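Local atomic coordinates of MDM10 isoform 1 (Saccharomyces cerevisiae, PDB entry 7BTX), a protein that serves in the ERMES complex that tethers the endoplasmic reticulum to mitochondria, and takes part in late assembly of the TOM translocase of the mitochondrial outer membrane. Residues Thr33-Ser41 with Ser419-Leu430; Gly437-Phe448 with Val480-Tyr491. All coordinates share one frame; numbering follows the deposited sequence.

Contact 1 of 2, residues Thr33-Ser41 with Ser419-Leu430; sequences TLLDFRIPS and STSLRDKTLKLL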
loop_
_atom_site.group_PDB
_atom_site.type_symbol
_atom_site.label_atom_id
_atom_site.label_comp_id
_atom_site.label_asym_id
_atom_site.label_seq_id
_atom_site.Cartn_x
_atom_site.Cartn_y
_atom_site.Cartn_z
ATOM N N THR D 33 -24.342 25.134 3.570
ATOM C CA THR D 33 -24.918 23.977 4.231
ATOM C C THR D 33 -25.904 23.267 3.313
ATOM O O THR D 33 -25.973 22.033 3.302
ATOM C CB THR D 33 -25.592 24.430 5.531
ATOM O OG1 THR D 33 -24.601 24.981 6.405
ATOM C CG2 THR D 33 -26.282 23.285 6.249
ATOM N N LEU D 34 -26.622 24.027 2.490
ATOM C CA LEU D 34 -27.650 23.451 1.639
ATOM C C LEU D 34 -27.141 23.040 0.269
ATOM O O LEU D 34 -27.801 22.239 -0.398
ATOM C CB LEU D 34 -28.811 24.434 1.490
ATOM C CG LEU D 34 -29.615 24.547 2.779
ATOM C CD1 LEU D 34 -30.680 25.604 2.747
ATOM C CD2 LEU D 34 -30.259 23.238 2.981
ATOM N N LEU D 35 -25.989 23.540 -0.164
ATOM C CA LEU D 35 -25.531 23.286 -1.521
ATOM C C LEU D 35 -24.240 22.491 -1.568
ATOM O O LEU D 35 -24.137 21.528 -2.334
ATOM C CB LEU D 35 -25.317 24.604 -2.265
ATOM C CG LEU D 35 -26.431 25.640 -2.278
ATOM C CD1 LEU D 35 -25.982 26.793 -3.110
ATOM C CD2 LEU D 35 -27.721 25.104 -2.776
ATOM N N ASP D 36 -23.243 22.875 -0.774
ATOM C CA ASP D 36 -21.876 22.402 -0.943
ATOM C C ASP D 36 -21.491 21.326 0.062
ATOM O O ASP D 36 -20.335 21.275 0.492
ATOM C CB ASP D 36 -20.907 23.576 -0.847
ATOM C CG ASP D 36 -21.219 24.668 -1.843
ATOM O OD1 ASP D 36 -21.731 24.348 -2.935
ATOM O OD2 ASP D 36 -20.958 25.848 -1.534
ATOM N N PHE D 37 -22.424 20.456 0.443
ATOM C CA PHE D 37 -22.083 19.391 1.373
ATOM C C PHE D 37 -21.279 18.307 0.657
ATOM O O PHE D 37 -21.102 18.320 -0.564
ATOM C CB PHE D 37 -23.338 18.832 2.042
ATOM C CG PHE D 37 -24.379 18.312 1.092
ATOM C CD1 PHE D 37 -25.402 19.130 0.656
ATOM C CD2 PHE D 37 -24.371 16.990 0.682
ATOM C CE1 PHE D 37 -26.370 18.652 -0.196
ATOM C CE2 PHE D 37 -25.336 16.513 -0.172
ATOM C CZ PHE D 37 -26.335 17.342 -0.608
ATOM N N ARG D 38 -20.785 17.347 1.432
ATOM C CA ARG D 38 -19.811 16.381 0.949
ATOM C C ARG D 38 -20.418 14.987 0.926
ATOM O O ARG D 38 -21.058 14.566 1.893
ATOM C CB ARG D 38 -18.556 16.398 1.821
ATOM C CG ARG D 38 -17.332 15.820 1.141
ATOM C CD ARG D 38 -16.981 16.608 -0.102
ATOM N NE ARG D 38 -16.463 17.930 0.230
ATOM C CZ ARG D 38 -15.178 18.199 0.434
ATOM N NH1 ARG D 38 -14.275 17.234 0.333
ATOM N NH2 ARG D 38 -14.797 19.430 0.734
ATOM N N ILE D 39 -20.202 14.279 -0.177
ATOM C CA ILE D 39 -20.675 12.910 -0.364
ATOM C C ILE D 39 -19.529 11.959 -0.043
ATOM O O ILE D 39 -18.399 12.188 -0.498
ATOM C CB ILE D 39 -21.193 12.700 -1.796
ATOM C CG1 ILE D 39 -22.367 13.630 -2.082
ATOM C CG2 ILE D 39 -21.607 11.264 -2.030
ATOM C CD1 ILE D 39 -23.458 13.539 -1.081
ATOM N N PRO D 40 -19.755 10.910 0.748
ATOM C CA PRO D 40 -18.708 9.908 0.961
ATOM C C PRO D 40 -18.425 9.130 -0.311
ATOM O O PRO D 40 -19.301 8.931 -1.154
ATOM C CB PRO D 40 -19.302 9.005 2.046
ATOM C CG PRO D 40 -20.384 9.803 2.666
ATOM C CD PRO D 40 -20.936 10.647 1.584
ATOM N N SER D 41 -17.176 8.690 -0.452
ATOM C CA SER D 41 -16.726 8.040 -1.675
ATOM C C SER D 41 -16.433 6.557 -1.476
ATOM O O SER D 41 -16.099 5.856 -2.434
ATOM C CB SER D 41 -15.497 8.750 -2.233
ATOM O OG SER D 41 -14.440 8.738 -1.292
ATOM N N SER D 419 -29.080 18.319 -3.661
ATOM C CA SER D 419 -28.483 19.528 -4.224
ATOM C C SER D 419 -28.213 19.399 -5.716
ATOM O O SER D 419 -27.218 18.796 -6.123
ATOM C CB SER D 419 -27.176 19.895 -3.521
ATOM O OG SER D 419 -26.141 19.001 -3.863
ATOM N N THR D 420 -29.069 20.002 -6.532
ATOM C CA THR D 420 -28.941 19.899 -7.977
ATOM C C THR D 420 -28.089 21.036 -8.524
ATOM O O THR D 420 -28.299 22.197 -8.185
ATOM C CB THR D 420 -30.326 19.946 -8.618
ATOM O OG1 THR D 420 -31.164 18.955 -8.014
ATOM C CG2 THR D 420 -30.239 19.678 -10.109
ATOM N N SER D 421 -27.119 20.704 -9.372
ATOM C CA SER D 421 -26.412 21.725 -10.136
ATOM C C SER D 421 -26.860 21.658 -11.590
ATOM O O SER D 421 -27.498 20.681 -11.992
ATOM C CB SER D 421 -24.901 21.541 -10.029
ATOM O OG SER D 421 -24.218 22.503 -10.806
ATOM N N LEU D 422 -26.549 22.678 -12.388
ATOM C CA LEU D 422 -26.985 22.676 -13.781
ATOM C C LEU D 422 -25.825 22.866 -14.748
ATOM O O LEU D 422 -25.874 22.378 -15.879
ATOM C CB LEU D 422 -28.038 23.755 -14.020
ATOM C CG LEU D 422 -29.501 23.311 -14.016
ATOM C CD1 LEU D 422 -29.989 22.946 -12.629
ATOM C CD2 LEU D 422 -30.372 24.398 -14.614
ATOM N N ARG D 423 -24.787 23.589 -14.329
ATOM C CA ARG D 423 -23.592 23.692 -15.158
ATOM C C ARG D 423 -22.846 22.366 -15.194
ATOM O O ARG D 423 -22.378 21.936 -16.254
ATOM C CB ARG D 423 -22.693 24.816 -14.638
ATOM C CG ARG D 423 -21.297 24.874 -15.251
ATOM C CD ARG D 423 -21.341 25.133 -16.751
ATOM N NE ARG D 423 -21.928 26.428 -17.078
ATOM C CZ ARG D 423 -22.373 26.758 -18.286
ATOM N NH1 ARG D 423 -22.298 25.886 -19.281
ATOM N NH2 ARG D 423 -22.893 27.957 -18.500
ATOM N N ASP D 424 -22.746 21.695 -14.051
ATOM C CA ASP D 424 -22.133 20.378 -13.985
ATOM C C ASP D 424 -23.139 19.253 -14.165
ATOM O O ASP D 424 -22.727 18.112 -14.407
ATOM C CB ASP D 424 -21.404 20.211 -12.652
ATOM C CG ASP D 424 -20.227 21.154 -12.511
ATOM O OD1 ASP D 424 -19.142 20.834 -13.038
ATOM O OD2 ASP D 424 -20.385 22.218 -11.877
ATOM N N LYS D 425 -24.435 19.563 -14.046
ATOM C CA LYS D 425 -25.557 18.648 -14.275
ATOM C C LYS D 425 -25.477 17.420 -13.367
ATOM O O LYS D 425 -25.503 16.275 -13.815
ATOM C CB LYS D 425 -25.654 18.252 -15.754
ATOM C CG LYS D 425 -27.062 17.881 -16.231
ATOM C CD LYS D 425 -28.149 18.736 -15.592
ATOM C CE LYS D 425 -29.530 18.304 -16.051
ATOM N NZ LYS D 425 -30.603 18.850 -15.176
ATOM N N THR D 426 -25.378 17.684 -12.070
ATOM C CA THR D 426 -25.271 16.642 -11.067
ATOM C C THR D 426 -26.502 16.651 -10.176
ATOM O O THR D 426 -27.363 17.525 -10.270
ATOM C CB THR D 426 -24.013 16.812 -10.211
ATOM O OG1 THR D 426 -24.026 18.102 -9.594
ATOM C CG2 THR D 426 -22.767 16.677 -11.061
ATOM N N LEU D 427 -26.575 15.648 -9.307
ATOM C CA LEU D 427 -27.636 15.569 -8.309
ATOM C C LEU D 427 -27.060 14.798 -7.127
ATOM O O LEU D 427 -26.962 13.571 -7.174
ATOM C CB LEU D 427 -28.880 14.897 -8.870
ATOM C CG LEU D 427 -30.006 14.538 -7.899
ATOM C CD1 LEU D 427 -30.530 15.765 -7.205
ATOM C CD2 LEU D 427 -31.128 13.825 -8.616
ATOM N N LYS D 428 -26.654 15.521 -6.092
ATOM C CA LYS D 428 -26.150 14.885 -4.889
ATOM C C LYS D 428 -27.298 14.589 -3.942
ATOM O O LYS D 428 -28.158 15.435 -3.708
ATOM C CB LYS D 428 -25.124 15.778 -4.199
ATOM C CG LYS D 428 -23.875 16.013 -5.006
ATOM C CD LYS D 428 -23.335 17.404 -4.791
ATOM C CE LYS D 428 -22.862 17.600 -3.370
ATOM N NZ LYS D 428 -22.310 18.963 -3.167
ATOM N N LEU D 429 -27.317 13.377 -3.408
ATOM C CA LEU D 429 -28.251 13.000 -2.364
ATOM C C LEU D 429 -27.460 12.565 -1.146
ATOM O O LEU D 429 -26.361 12.027 -1.270
ATOM C CB LEU D 429 -29.177 11.867 -2.807
ATOM C CG LEU D 429 -30.083 12.096 -4.012
ATOM C CD1 LEU D 429 -29.487 11.482 -5.260
ATOM C CD2 LEU D 429 -31.449 11.514 -3.734
ATOM N N LEU D 430 -28.019 12.797 0.035
ATOM C CA LEU D 430 -27.322 12.453 1.263
ATOM C C LEU D 430 -28.337 12.222 2.364
ATOM O O LEU D 430 -29.187 13.076 2.611
ATOM C CB LEU D 430 -26.349 13.558 1.679
ATOM C CG LEU D 430 -25.468 13.277 2.897
ATOM C CD1 LEU D 430 -24.339 12.340 2.545
ATOM C CD2 LEU D 430 -24.926 14.559 3.466
#

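Contact 2 of 2, residues Gly437-Phe448 with Val480-Tyr491; sequences GFLISAGTELVF and VFPAKFGIQFQY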
loop_
_atom_site.group_PDB
_atom_site.type_symbol
_atom_site.label_atom_id
_atom_site.label_comp_id
_atom_site.label_asym_id
_atom_site.label_seq_id
_atom_site.Cartn_x
_atom_site.Cartn_y
_atom_site.Cartn_z
ATOM N N GLY D 437 -25.382 7.414 20.230
ATOM C CA GLY D 437 -23.985 7.706 19.981
ATOM C C GLY D 437 -23.566 7.420 18.559
ATOM O O GLY D 437 -22.457 7.767 18.152
ATOM N N PHE D 438 -24.451 6.800 17.794
ATOM C CA PHE D 438 -24.137 6.375 16.442
ATOM C C PHE D 438 -24.523 7.450 15.437
ATOM O O PHE D 438 -25.297 8.359 15.735
ATOM C CB PHE D 438 -24.853 5.069 16.116
ATOM C CG PHE D 438 -24.439 3.924 16.983
ATOM C CD1 PHE D 438 -23.357 3.140 16.639
ATOM C CD2 PHE D 438 -25.131 3.633 18.144
ATOM C CE1 PHE D 438 -22.973 2.085 17.435
ATOM C CE2 PHE D 438 -24.751 2.580 18.946
ATOM C CZ PHE D 438 -23.671 1.806 18.588
ATOM N N LEU D 439 -23.959 7.337 14.235
ATOM C CA LEU D 439 -24.246 8.290 13.167
ATOM C C LEU D 439 -23.946 7.610 11.841
ATOM O O LEU D 439 -22.777 7.416 11.504
ATOM C CB LEU D 439 -23.421 9.560 13.341
ATOM C CG LEU D 439 -23.718 10.798 12.493
ATOM C CD1 LEU D 439 -23.465 12.025 13.336
ATOM C CD2 LEU D 439 -22.856 10.862 11.245
ATOM N N ILE D 440 -24.985 7.271 11.089
ATOM C CA ILE D 440 -24.847 6.668 9.769
ATOM C C ILE D 440 -25.082 7.755 8.732
ATOM O O ILE D 440 -25.971 8.594 8.901
ATOM C CB ILE D 440 -25.835 5.499 9.600
ATOM C CG1 ILE D 440 -25.640 4.486 10.722
ATOM C CG2 ILE D 440 -25.614 4.774 8.292
ATOM C CD1 ILE D 440 -26.727 3.456 10.794
ATOM N N SER D 441 -24.287 7.754 7.662
ATOM C CA SER D 441 -24.347 8.805 6.643
ATOM C C SER D 441 -24.178 8.183 5.258
ATOM O O SER D 441 -23.060 8.060 4.757
ATOM C CB SER D 441 -23.287 9.862 6.908
ATOM O OG SER D 441 -23.250 10.822 5.875
ATOM N N ALA D 442 -25.294 7.836 4.627
ATOM C CA ALA D 442 -25.291 7.296 3.275
ATOM C C ALA D 442 -25.532 8.415 2.274
ATOM O O ALA D 442 -26.361 9.296 2.508
ATOM C CB ALA D 442 -26.360 6.220 3.116
ATOM N N GLY D 443 -24.814 8.378 1.158
ATOM C CA GLY D 443 -24.964 9.423 0.170
ATOM C C GLY D 443 -24.429 9.083 -1.202
ATOM O O GLY D 443 -23.391 8.435 -1.323
ATOM N N THR D 444 -25.119 9.527 -2.248
ATOM C CA THR D 444 -24.725 9.255 -3.621
ATOM C C THR D 444 -24.744 10.536 -4.439
ATOM O O THR D 444 -25.263 11.568 -4.015
ATOM C CB THR D 444 -25.638 8.216 -4.276
ATOM O OG1 THR D 444 -25.146 7.913 -5.586
ATOM C CG2 THR D 444 -27.046 8.742 -4.389
ATOM N N GLU D 445 -24.165 10.448 -5.629
ATOM C CA GLU D 445 -24.166 11.529 -6.598
ATOM C C GLU D 445 -24.517 10.946 -7.958
ATOM O O GLU D 445 -24.102 9.835 -8.284
ATOM C CB GLU D 445 -22.809 12.230 -6.651
ATOM C CG GLU D 445 -22.790 13.479 -7.500
ATOM C CD GLU D 445 -21.428 14.128 -7.558
ATOM O OE1 GLU D 445 -20.452 13.502 -7.104
ATOM O OE2 GLU D 445 -21.330 15.267 -8.055
ATOM N N LEU D 446 -25.307 11.669 -8.737
ATOM C CA LEU D 446 -25.662 11.233 -10.075
ATOM C C LEU D 446 -25.163 12.258 -11.079
ATOM O O LEU D 446 -24.917 13.411 -10.736
ATOM C CB LEU D 446 -27.174 11.039 -10.208
ATOM C CG LEU D 446 -27.846 10.267 -9.072
ATOM C CD1 LEU D 446 -29.335 10.182 -9.289
ATOM C CD2 LEU D 446 -27.266 8.885 -8.953
ATOM N N VAL D 447 -24.976 11.823 -12.320
ATOM C CA VAL D 447 -24.601 12.704 -13.420
ATOM C C VAL D 447 -25.551 12.424 -14.574
ATOM O O VAL D 447 -25.638 11.286 -15.044
ATOM C CB VAL D 447 -23.137 12.507 -13.855
ATOM C CG1 VAL D 447 -22.862 13.272 -15.125
ATOM C CG2 VAL D 447 -22.189 12.964 -12.769
ATOM N N PHE D 448 -26.253 13.455 -15.034
ATOM C CA PHE D 448 -27.447 13.271 -15.842
ATOM C C PHE D 448 -27.204 13.337 -17.342
ATOM O O PHE D 448 -28.173 13.336 -18.106
ATOM C CB PHE D 448 -28.502 14.302 -15.448
ATOM C CG PHE D 448 -29.438 13.822 -14.388
ATOM C CD1 PHE D 448 -30.597 13.147 -14.724
ATOM C CD2 PHE D 448 -29.148 14.025 -13.053
ATOM C CE1 PHE D 448 -31.462 12.699 -13.744
ATOM C CE2 PHE D 448 -30.004 13.577 -12.072
ATOM C CZ PHE D 448 -31.163 12.912 -12.418
ATOM N N VAL D 480 -28.537 8.480 -16.530
ATOM C CA VAL D 480 -28.059 8.696 -15.170
ATOM C C VAL D 480 -26.903 7.745 -14.896
ATOM O O VAL D 480 -26.998 6.545 -15.179
ATOM C CB VAL D 480 -29.200 8.477 -14.160
ATOM C CG1 VAL D 480 -28.733 8.748 -12.749
ATOM C CG2 VAL D 480 -30.389 9.332 -14.514
ATOM N N PHE D 481 -25.811 8.270 -14.344
ATOM C CA PHE D 481 -24.685 7.437 -13.929
ATOM C C PHE D 481 -24.335 7.751 -12.481
ATOM O O PHE D 481 -23.939 8.892 -12.177
ATOM C CB PHE D 481 -23.469 7.629 -14.833
ATOM C CG PHE D 481 -22.614 6.402 -14.937
ATOM C CD1 PHE D 481 -22.773 5.521 -15.991
ATOM C CD2 PHE D 481 -21.680 6.108 -13.957
ATOM C CE1 PHE D 481 -22.003 4.381 -16.078
ATOM C CE2 PHE D 481 -20.908 4.967 -14.038
ATOM C CZ PHE D 481 -21.069 4.106 -15.101
ATOM N N PRO D 482 -24.447 6.789 -11.567
ATOM C CA PRO D 482 -24.171 7.067 -10.152
ATOM C C PRO D 482 -22.696 7.102 -9.793
ATOM O O PRO D 482 -22.141 6.095 -9.346
ATOM C CB PRO D 482 -24.885 5.919 -9.432
ATOM C CG PRO D 482 -24.940 4.829 -10.425
ATOM C CD PRO D 482 -25.081 5.477 -11.759
ATOM N N ALA D 483 -22.049 8.249 -9.977
ATOM C CA ALA D 483 -20.678 8.420 -9.525
ATOM C C ALA D 483 -20.626 8.584 -8.010
ATOM O O ALA D 483 -21.493 9.221 -7.413
ATOM C CB ALA D 483 -20.042 9.630 -10.202
ATOM N N LYS D 484 -19.585 8.014 -7.397
ATOM C CA LYS D 484 -19.226 8.079 -5.973
ATOM C C LYS D 484 -20.365 7.874 -4.969
ATOM O O LYS D 484 -20.750 8.794 -4.247
ATOM C CB LYS D 484 -18.441 9.370 -5.635
ATOM C CG LYS D 484 -18.957 10.755 -6.021
ATOM C CD LYS D 484 -17.971 11.827 -5.593
ATOM C CE LYS D 484 -17.603 11.698 -4.121
ATOM N NZ LYS D 484 -16.423 12.529 -3.761
ATOM N N PHE D 485 -20.914 6.667 -4.919
ATOM C CA PHE D 485 -21.686 6.242 -3.762
ATOM C C PHE D 485 -20.775 6.123 -2.537
ATOM O O PHE D 485 -19.565 5.932 -2.652
ATOM C CB PHE D 485 -22.374 4.904 -4.055
ATOM C CG PHE D 485 -23.304 4.437 -2.968
ATOM C CD1 PHE D 485 -24.522 5.066 -2.756
ATOM C CD2 PHE D 485 -22.950 3.377 -2.146
ATOM C CE1 PHE D 485 -25.375 4.644 -1.754
ATOM C CE2 PHE D 485 -23.798 2.949 -1.142
ATOM C CZ PHE D 485 -25.012 3.584 -0.947
ATOM N N GLY D 486 -21.368 6.246 -1.351
ATOM C CA GLY D 486 -20.616 6.061 -0.124
ATOM C C GLY D 486 -21.453 5.991 1.135
ATOM O O GLY D 486 -22.474 6.666 1.242
ATOM N N ILE D 487 -21.039 5.163 2.089
ATOM C CA ILE D 487 -21.677 5.078 3.394
ATOM C C ILE D 487 -20.632 5.465 4.442
ATOM O O ILE D 487 -19.431 5.318 4.231
ATOM C CB ILE D 487 -22.274 3.675 3.658
ATOM C CG1 ILE D 487 -23.064 3.198 2.442
ATOM C CG2 ILE D 487 -23.255 3.673 4.813
ATOM C CD1 ILE D 487 -23.559 1.778 2.540
ATOM N N GLN D 488 -21.098 5.997 5.569
ATOM C CA GLN D 488 -20.198 6.471 6.609
ATOM C C GLN D 488 -20.742 6.157 7.994
ATOM O O GLN D 488 -21.589 6.886 8.513
ATOM C CB GLN D 488 -19.967 7.969 6.456
ATOM C CG GLN D 488 -18.991 8.558 7.436
ATOM C CD GLN D 488 -18.123 9.615 6.807
ATOM O OE1 GLN D 488 -18.173 9.835 5.601
ATOM N NE2 GLN D 488 -17.313 10.276 7.620
ATOM N N PHE D 489 -20.272 5.071 8.596
ATOM C CA PHE D 489 -20.660 4.726 9.951
ATOM C C PHE D 489 -19.747 5.432 10.944
ATOM O O PHE D 489 -18.579 5.704 10.664
ATOM C CB PHE D 489 -20.598 3.215 10.171
ATOM C CG PHE D 489 -21.348 2.413 9.145
ATOM C CD1 PHE D 489 -20.709 1.935 8.012
ATOM C CD2 PHE D 489 -22.686 2.119 9.325
ATOM C CE1 PHE D 489 -21.397 1.197 7.073
ATOM C CE2 PHE D 489 -23.377 1.378 8.390
ATOM C CZ PHE D 489 -22.732 0.919 7.265
ATOM N N GLN D 490 -20.290 5.723 12.122
ATOM C CA GLN D 490 -19.571 6.557 13.072
ATOM C C GLN D 490 -20.135 6.337 14.463
ATOM O O GLN D 490 -21.350 6.309 14.640
ATOM C CB GLN D 490 -19.677 8.033 12.677
ATOM C CG GLN D 490 -19.242 9.011 13.728
ATOM C CD GLN D 490 -18.974 10.363 13.143
ATOM O OE1 GLN D 490 -18.703 10.488 11.951
ATOM N NE2 GLN D 490 -19.052 11.393 13.972
ATOM N N TYR D 491 -19.248 6.170 15.439
ATOM C CA TYR D 491 -19.615 6.052 16.840
ATOM C C TYR D 491 -18.757 7.013 17.652
ATOM O O TYR D 491 -17.602 7.268 17.313
ATOM C CB TYR D 491 -19.433 4.615 17.334
ATOM C CG TYR D 491 -19.776 4.406 18.782
ATOM C CD1 TYR D 491 -21.082 4.490 19.219
ATOM C CD2 TYR D 491 -18.794 4.118 19.711
ATOM C CE1 TYR D 491 -21.403 4.301 20.544
ATOM C CE2 TYR D 491 -19.102 3.930 21.036
ATOM C CZ TYR D 491 -20.408 4.023 21.445
ATOM O OH TYR D 491 -20.724 3.833 22.765
#

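Contact 1 of 2, residues Thr33-Ser41 with Ser419-Leu430
Lys428 reaches from its strand across the face of the Phe37 ring to backbone carbonyls of the loop after helix 30-33. Its CB sits between two side chains, 4.1 Å from Ile39 CG1 and as far from Phe37 CE2. CG continues along Ile39, 4.1 Å from Ile39 CG1. Bends at chi2 and chi3, the latter 66°, then carry the chain across the ring, where CE stands over one face, offset toward the rim. At the tip, NZ donates to Phe37 O at 2.9 Å, tilted 20° from the carbonyl plane, and more distantly to Leu35 O at 3.3 Å, within that carbonyl's plane. The same NZ lies over the face of the Phe37 ring, only 6° off the normal through its centroid, the geometry of a cation-pi contact. Two carbonyls and one ring face thus share the ammonium group.

Beyond the lysine, Phe37 CE2 meets Leu430 CB at 3.6 Å, while its CE1 approaches Ser419 CB obliquely. Leu430 CD1 is 3.9 Å from Pro40 CD and also touches Ile39 CD1.

The loop, running from helix 30-33 to strand 44-48, therefore lies across one face of strands 413-420 and 426-434. Lys417 on the first strand touches both Phe37 and Leu430, Glu445 on strand 439-447 flanks Lys428, and Leu35 leans on strand 292-297.

Contact 2 of 2, residues Gly437-Phe448 with Val480-Tyr491
The rings of Phe438 and Tyr491 cross obliquely where their backbones bridge, with planes at 41° and centroids 4.8 Å apart. With chi1 at 179°, Tyr491 CG lies opposite its backbone N, which brings CD1 over one face of the Phe438 ring, 3.5 Å from Phe438 CE1. An alanine here takes away the ring over Phe438 and would probably leave the phenylalanine freer to turn.

On the same side of the paired backbones, Ile440 CG1 packs obliquely against Phe489 CD2 at 4.0 Å, and Thr444 CB meets the Phe485 ring at its edge, in plane. Val480 CG1 touches Leu446 CB at 3.8 Å and its CG2 the Phe448 ring. The opposite side is more polar, carrying Ser441, Gln488, Glu445 and Lys484.

Gly443 and Gly486 form an antiparallel hydrogen-bonded pair, Gly443 N to Gly486 O 2.9 Å and Gly486 N to Gly443 O 3.0 Å; Leu439 N reaches Gln490 O at 2.8 Å. Pro482 centres an inverse gamma turn.

Residues 480-491 lead into strand 491-492, which lies parallel beside strand 44-48. With one side apolar and aromatic-rich and the other polar, this is consistent with the closing strand of a mitochondrial outer-membrane beta-barrel.

Both contacts draw on one sheet, whose strands 426-434 and 439-447 are neighbours, and their centres are about 11 Å apart. Contact 1 is partly buried and sets an irregular loop across the face of that sheet; a lysine gripped by carbonyls and a ring is joined by apolar packing of Leu430 and Ile39. Contact 2 is a surface contact, edge to edge between backbones, and buries 1071 Å² against 416 Å². Leu429 N lies 2.8 Å from Thr444 O, a probable hydrogen bond, and Ile39 CG2 packs on Gly443 O. Pro40 touches Gln488, so loop 33-41 lies on the polar side of contact 2, consistent with the barrel interior, while the aromatic side looks the other way.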